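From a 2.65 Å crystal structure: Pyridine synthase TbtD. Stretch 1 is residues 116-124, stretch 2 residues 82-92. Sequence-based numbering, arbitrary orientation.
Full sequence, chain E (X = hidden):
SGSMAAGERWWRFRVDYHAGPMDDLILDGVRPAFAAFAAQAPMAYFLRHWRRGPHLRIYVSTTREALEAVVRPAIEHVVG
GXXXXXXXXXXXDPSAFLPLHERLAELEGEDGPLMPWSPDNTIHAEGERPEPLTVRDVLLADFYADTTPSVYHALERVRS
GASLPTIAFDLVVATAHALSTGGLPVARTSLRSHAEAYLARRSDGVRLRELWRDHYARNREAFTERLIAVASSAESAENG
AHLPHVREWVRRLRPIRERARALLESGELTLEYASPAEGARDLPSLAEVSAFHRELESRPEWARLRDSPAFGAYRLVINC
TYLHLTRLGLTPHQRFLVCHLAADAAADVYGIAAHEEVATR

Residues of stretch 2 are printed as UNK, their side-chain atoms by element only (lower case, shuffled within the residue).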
ATOM      1  N   PRO E 116     -29.559 -22.091  13.794  1.00 61.79           N
ATOM      2  CA  PRO E 116     -29.783 -23.504  13.474  1.00 62.15           C
ATOM      3  C   PRO E 116     -30.310 -23.714  12.059  1.00 59.56           C
ATOM      4  O   PRO E 116     -31.115 -22.892  11.619  1.00 65.48           O
ATOM      5  CB  PRO E 116     -30.864 -23.915  14.481  1.00 61.74           C
ATOM      6  CG  PRO E 116     -30.757 -22.933  15.586  1.00 58.54           C
ATOM      7  CD  PRO E 116     -30.426 -21.660  14.903  1.00 61.49           C
ATOM      8  N   TRP E 117     -29.909 -24.790  11.382  1.00 55.51           N
ATOM      9  CA  TRP E 117     -30.445 -25.093  10.049  1.00 55.31           C
ATOM     10  C   TRP E 117     -31.972 -25.195  10.041  1.00 59.31           C
ATOM     11  O   TRP E 117     -32.609 -25.523  11.045  1.00 59.72           O
ATOM     12  CB  TRP E 117     -29.849 -26.395   9.490  1.00 50.15           C
ATOM     13  CG  TRP E 117     -28.416 -26.254   9.025  1.00 50.41           C
ATOM     14  CD1 TRP E 117     -27.568 -25.227   9.314  1.00 54.17           C
ATOM     15  CD2 TRP E 117     -27.674 -27.161   8.190  1.00 43.78           C
ATOM     16  NE1 TRP E 117     -26.349 -25.437   8.715  1.00 52.54           N
ATOM     17  CE2 TRP E 117     -26.388 -26.611   8.016  1.00 42.27           C
ATOM     18  CE3 TRP E 117     -27.977 -28.374   7.557  1.00 51.37           C
ATOM     19  CZ2 TRP E 117     -25.399 -27.236   7.255  1.00 47.82           C
ATOM     20  CZ3 TRP E 117     -26.989 -29.000   6.790  1.00 45.98           C
ATOM     21  CH2 TRP E 117     -25.723 -28.426   6.644  1.00 47.49           C
ATOM     22  N   SER E 118     -32.548 -24.860   8.896  1.00 63.72           N
ATOM     23  CA  SER E 118     -33.937 -25.165   8.592  1.00 60.62           C
ATOM     24  C   SER E 118     -34.095 -26.686   8.585  1.00 65.11           C
ATOM     25  O   SER E 118     -33.143 -27.406   8.256  1.00 65.71           O
ATOM     26  CB  SER E 118     -34.321 -24.556   7.239  1.00 58.33           C
ATOM     27  OG  SER E 118     -35.434 -25.193   6.650  1.00 55.47           O
ATOM     28  N   PRO E 119     -35.284 -27.183   8.964  1.00 64.64           N
ATOM     29  CA  PRO E 119     -35.608 -28.613   8.951  1.00 54.38           C
ATOM     30  C   PRO E 119     -35.428 -29.238   7.581  1.00 63.84           C
ATOM     31  O   PRO E 119     -35.836 -28.631   6.593  1.00 66.39           O
ATOM     32  CB  PRO E 119     -37.072 -28.633   9.366  1.00 66.08           C
ATOM     33  CG  PRO E 119     -37.223 -27.412  10.214  1.00 74.69           C
ATOM     34  CD  PRO E 119     -36.368 -26.382   9.554  1.00 72.32           C
ATOM     35  N   ASP E 120     -34.830 -30.428   7.518  1.00 65.58           N
ATOM     36  CA  ASP E 120     -34.535 -31.050   6.232  1.00 57.14           C
ATOM     37  C   ASP E 120     -35.842 -31.527   5.613  1.00 63.43           C
ATOM     38  O   ASP E 120     -36.817 -31.782   6.318  1.00 63.95           O
ATOM     39  CB  ASP E 120     -33.534 -32.195   6.404  1.00 53.88           C
ATOM     40  CG  ASP E 120     -32.927 -32.668   5.082  1.00 60.34           C
ATOM     41  OD1 ASP E 120     -33.038 -31.964   4.052  1.00 60.49           O
ATOM     42  OD2 ASP E 120     -32.298 -33.750   5.083  1.00 65.40           O
ATOM     43  N   ASN E 121     -35.871 -31.583   4.287  1.00 67.50           N
ATOM     44  CA  ASN E 121     -37.029 -32.067   3.540  1.00 69.47           C
ATOM     45  C   ASN E 121     -38.332 -31.289   3.731  1.00 72.28           C
ATOM     46  O   ASN E 121     -39.386 -31.769   3.312  1.00 70.56           O
ATOM     47  CB  ASN E 121     -37.289 -33.540   3.883  1.00 70.69           C
ATOM     48  CG  ASN E 121     -36.096 -34.415   3.621  1.00 64.49           C
ATOM     49  OD1 ASN E 121     -35.771 -34.709   2.470  1.00 61.66           O
ATOM     50  ND2 ASN E 121     -35.428 -34.842   4.692  1.00 65.64           N
ATOM     51  N   THR E 122     -38.275 -30.110   4.357  1.00 71.66           N
ATOM     52  CA  THR E 122     -39.461 -29.247   4.465  1.00 74.20           C
ATOM     53  C   THR E 122     -39.553 -28.193   3.354  1.00 74.21           C
ATOM     54  O   THR E 122     -38.570 -27.898   2.680  1.00 72.89           O
ATOM     55  CB  THR E 122     -39.510 -28.504   5.812  1.00 73.03           C
ATOM     56  OG1 THR E 122     -38.302 -27.757   5.993  1.00 74.91           O
ATOM     57  CG2 THR E 122     -39.670 -29.475   6.948  1.00 76.87           C
ATOM     58  N   ILE E 123     -40.750 -27.629   3.187  1.00 77.76           N
ATOM     59  CA  ILE E 123     -41.016 -26.548   2.238  1.00 68.18           C
ATOM     60  C   ILE E 123     -41.545 -25.336   2.971  1.00 72.65           C
ATOM     61  O   ILE E 123     -42.564 -25.415   3.648  1.00 76.46           O
ATOM     62  CB  ILE E 123     -42.044 -26.954   1.160  1.00 65.12           C
ATOM     63  CG1 ILE E 123     -41.401 -27.885   0.135  1.00 70.63           C
ATOM     64  CG2 ILE E 123     -42.611 -25.722   0.478  1.00 70.50           C
ATOM     65  CD1 ILE E 123     -42.359 -28.388  -0.929  1.00 76.17           C
ATOM     66  N   HIS E 124     -40.853 -24.210   2.842  1.00 76.44           N
ATOM     67  CA  HIS E 124     -41.301 -22.982   3.484  1.00 70.76           C
ATOM     68  C   HIS E 124     -41.581 -21.922   2.425  1.00 77.01           C
ATOM     69  O   HIS E 124     -40.778 -21.711   1.509  1.00 76.45           O
ATOM     70  CB  HIS E 124     -40.262 -22.481   4.483  1.00 60.98           C
ATOM     71  CG  HIS E 124     -39.826 -23.511   5.472  1.00 71.74           C
ATOM     72  ND1 HIS E 124     -40.408 -23.641   6.718  1.00 79.22           N
ATOM     73  CD2 HIS E 124     -38.872 -24.470   5.398  1.00 73.65           C
ATOM     74  CE1 HIS E 124     -39.825 -24.632   7.371  1.00 80.63           C
ATOM     75  NE2 HIS E 124     -38.889 -25.151   6.594  1.00 80.20           N
ATOM     76  N   UNK E  82     -42.241 -35.258  -4.182  1.00 80.58           N
ATOM     77  CA  UNK E  82     -40.877 -35.751  -4.312  1.00 75.14           C
ATOM     78  C   UNK E  82     -40.286 -35.992  -2.934  1.00 82.78           C
ATOM     79  O   UNK E  82     -39.626 -37.008  -2.694  1.00 79.79           O
ATOM     80  c   UNK E  82     -38.554 -35.197  -5.195  1.00 68.62           C
ATOM     81  c   UNK E  82     -36.768 -36.286  -6.406  1.00 68.11           C
ATOM     82  o   UNK E  82     -34.578 -36.384  -5.487  1.00 67.93           O
ATOM     83  c   UNK E  82     -36.322 -35.302  -4.271  1.00 66.00           C
ATOM     84  c   UNK E  82     -35.890 -35.993  -5.387  1.00 65.95           C
ATOM     85  c   UNK E  82     -37.641 -34.909  -4.178  1.00 67.57           C
ATOM     86  c   UNK E  82     -38.093 -35.888  -6.307  1.00 67.81           C
ATOM     87  c   UNK E  82     -40.005 -34.772  -5.093  1.00 67.35           C
ATOM     88  N   UNK E  83     -40.531 -35.046  -2.033  1.00 83.70           N
ATOM     89  CA  UNK E  83     -39.935 -35.059  -0.700  1.00 83.30           C
ATOM     90  C   UNK E  83     -40.298 -36.307   0.086  1.00 79.71           C
ATOM     91  O   UNK E  83     -39.479 -36.839   0.826  1.00 80.05           O
ATOM     92  c   UNK E  83     -40.032 -31.351   0.462  1.00 79.05           C
ATOM     93  c   UNK E  83     -38.912 -32.380  -1.462  1.00 68.31           C
ATOM     94  c   UNK E  83     -39.358 -32.615  -0.039  1.00 81.56           C
ATOM     95  c   UNK E  83     -40.347 -33.791   0.058  1.00 87.14           C
ATOM     96  N   UNK E  84     -41.523 -36.783  -0.097  1.00 86.16           N
ATOM     97  CA  UNK E  84     -41.972 -38.000   0.565  1.00 82.43           C
ATOM     98  C   UNK E  84     -41.339 -39.222  -0.104  1.00 80.09           C
ATOM     99  O   UNK E  84     -40.916 -40.163   0.568  1.00 75.16           O
ATOM    100  n   UNK E  84     -47.136 -35.002   0.126  1.00 97.82           N
ATOM    101  c   UNK E  84     -43.496 -38.091   0.524  1.00 82.12           C
ATOM    102  c   UNK E  84     -46.388 -35.320   1.177  1.00102.43           C
ATOM    103  c   UNK E  84     -44.156 -38.247   1.893  1.00 99.08           C
ATOM    104  n   UNK E  84     -45.773 -36.500   1.206  1.00 98.00           N
ATOM    105  c   UNK E  84     -44.916 -36.972   2.295  1.00 95.76           C
ATOM    106  n   UNK E  84     -46.284 -34.474   2.201  1.00 98.52           N
ATOM    107  N   UNK E  85     -41.253 -39.179  -1.431  1.00 77.96           N
ATOM    108  CA  UNK E  85     -40.801 -40.311  -2.234  1.00 71.86           C
ATOM    109  C   UNK E  85     -39.288 -40.578  -2.180  1.00 74.59           C
ATOM    110  O   UNK E  85     -38.869 -41.726  -2.250  1.00 75.67           O
ATOM    111  c   UNK E  85     -41.236 -40.111  -3.681  1.00 71.85           C
ATOM    112  N   UNK E  86     -38.471 -39.530  -2.093  1.00 75.76           N
ATOM    113  CA  UNK E  86     -37.016 -39.696  -2.046  1.00 66.21           C
ATOM    114  C   UNK E  86     -36.354 -38.774  -1.013  1.00 70.62           C
ATOM    115  O   UNK E  86     -35.446 -38.015  -1.353  1.00 70.60           O
ATOM    116  n   UNK E  86     -35.114 -40.779  -6.239  1.00 83.25           N
ATOM    117  c   UNK E  86     -33.783 -40.799  -6.304  1.00 81.59           C
ATOM    118  c   UNK E  86     -36.396 -39.439  -3.429  1.00 69.97           C
ATOM    119  c   UNK E  86     -36.939 -40.324  -4.559  1.00 78.73           C
ATOM    120  n   UNK E  86     -33.080 -41.291  -5.297  1.00 84.83           N
ATOM    121  n   UNK E  86     -33.152 -40.314  -7.368  1.00 81.95           N
ATOM    122  c   UNK E  86     -35.889 -41.301  -5.111  1.00 89.39           C
ATOM    123  N   UNK E  87     -36.773 -38.855   0.261  1.00 70.31           N
ATOM    124  CA  UNK E  87     -36.321 -37.852   1.234  1.00 68.74           C
ATOM    125  C   UNK E  87     -34.833 -37.898   1.555  1.00 67.37           C
ATOM    126  O   UNK E  87     -34.225 -38.966   1.633  1.00 70.58           O
ATOM    127  c   UNK E  87     -37.144 -38.179   2.485  1.00 63.38           C
ATOM    128  c   UNK E  87     -37.588 -39.901   0.895  1.00 67.93           C
ATOM    129  c   UNK E  87     -37.434 -39.603   2.364  1.00 66.49           C
ATOM    130  N   UNK E  88     -34.272 -36.711   1.748  1.00 66.88           N
ATOM    131  CA  UNK E  88     -32.871 -36.535   2.079  1.00 62.41           C
ATOM    132  C   UNK E  88     -32.576 -37.145   3.430  1.00 63.19           C
ATOM    133  O   UNK E  88     -33.356 -36.956   4.361  1.00 66.16           O
ATOM    134  o   UNK E  88     -31.391 -34.771   2.896  1.00 60.18           O
ATOM    135  c   UNK E  88     -32.516 -35.047   2.077  1.00 59.91           C
ATOM    136  N   UNK E  89     -31.441 -37.862   3.542  1.00 57.04           N
ATOM    137  CA  UNK E  89     -30.974 -38.513   4.774  1.00 58.33           C
ATOM    138  C   UNK E  89     -30.836 -37.527   5.909  1.00 66.55           C
ATOM    139  O   UNK E  89     -31.428 -37.681   6.978  1.00 70.79           O
ATOM    140  c   UNK E  89     -30.415 -37.883   2.491  1.00 57.28           C
ATOM    141  c   UNK E  89     -29.519 -38.983   2.932  1.00 63.19           C
ATOM    142  c   UNK E  89     -29.585 -39.039   4.407  1.00 57.43           C
ATOM    143  N   UNK E  90     -30.033 -36.503   5.641  1.00 62.35           N
ATOM    144  CA  UNK E  90     -29.637 -35.541   6.640  1.00 63.19           C
ATOM    145  C   UNK E  90     -28.129 -35.361   6.582  1.00 65.23           C
ATOM    146  O   UNK E  90     -27.391 -36.225   6.089  1.00 62.31           O
ATOM    147  N   UNK E  91     -27.669 -34.210   7.049  1.00 69.85           N
ATOM    148  CA  UNK E  91     -26.243 -33.982   7.201  1.00 71.74           C
ATOM    149  C   UNK E  91     -25.860 -34.553   8.566  1.00 67.30           C
ATOM    150  O   UNK E  91     -26.725 -34.708   9.429  1.00 66.17           O
ATOM    151  c   UNK E  91     -24.730 -32.164   6.226  1.00 64.14           C
ATOM    152  s   UNK E  91     -25.141 -32.229   4.478  1.00 78.45           S
ATOM    153  c   UNK E  91     -23.501 -32.210   3.741  1.00 60.16           C
ATOM    154  c   UNK E  91     -25.918 -32.491   7.106  1.00 66.09           C
ATOM    155  N   UNK E  92     -24.592 -34.882   8.772  1.00 59.91           N
ATOM    156  CA  UNK E  92     -24.195 -35.422  10.068  1.00 60.36           C
ATOM    157  C   UNK E  92     -24.165 -34.313  11.150  1.00 65.85           C
ATOM    158  O   UNK E  92     -24.839 -34.427  12.181  1.00 62.80           O
ATOM    159  c   UNK E  92     -22.841 -36.127   9.966  1.00 44.17           C
TER

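Position 82 carries one carbon leading to a six-carbon ring that bears a single oxygen, and it makes no contact with stretch 1; a phenol ring of this kind makes it Y82. Position 83 has four carbons forked at the second, and one terminal carbon of the fork lies 3.0 Å from N121 O and 3.7 Å from I123 CG1. This is the pattern of leucine, L83, and the carbon is CD2, so this buried side chain packs against the N121 carbonyl and the I123 side chain. Position 84 shows three carbons, a nitrogen, and a carbon carrying two further nitrogens, a guanidinium group; R84 points away from stretch 1 and touches nothing there. A lone carbon at position 85 identifies A85, also out of reach.

Position 86 repeats the guanidinium pattern and is R86. Its backbone angles are the first to leave the helix, and the end of its side chain leads away from stretch 1. At position 87 three carbons close a ring onto the backbone nitrogen, and the CA sits 3.4 Å from N121 OD1; the ring defines P87.

Position 88 has one carbon and one oxygen, and the oxygen lies 2.6 Å from D120 OD2. Unbranched and this short, it is S88, whose OG donates the hydrogen bond to that carboxylate. Position 89 again has three carbons closed onto the nitrogen: P89, directed away from stretch 1. Position 90 has no side-chain atoms, and its CA passes 3.6 Å from D120 OD2; it is G90, whose phi/psi of 131/156 would jam a CB against the preceding carbonyl oxygen. Position 91 runs unbranched through two carbons, a sulfur and a last carbon; its CB lies 3.7 Å from W117 CZ3, oblique to the ring, while the end of the chain leads away, hence M91. Position 92, with one carbon, is A92, beyond contact.

All three hydrogen bonds between the stretches involve S88, which is held through both its backbone and its side chain. The amide of N121 spans the serine backbone: S88 N donates to N121 OD1 at 2.6 Å, and N121 ND2 donates to S88 O at 3.0 Å. One side chain thus satisfies a donor and an acceptor of the same residue, while D120 takes the hydroxyl. D120 and N121 are the central residues of a type II turn from P119 to T122, which presents both side chains toward stretch 2. Apolar packing by L83 with I123 and by M91 with W117 supplements these polar links.

Stretch 2, residues 82-92: YLRARPSPGMA
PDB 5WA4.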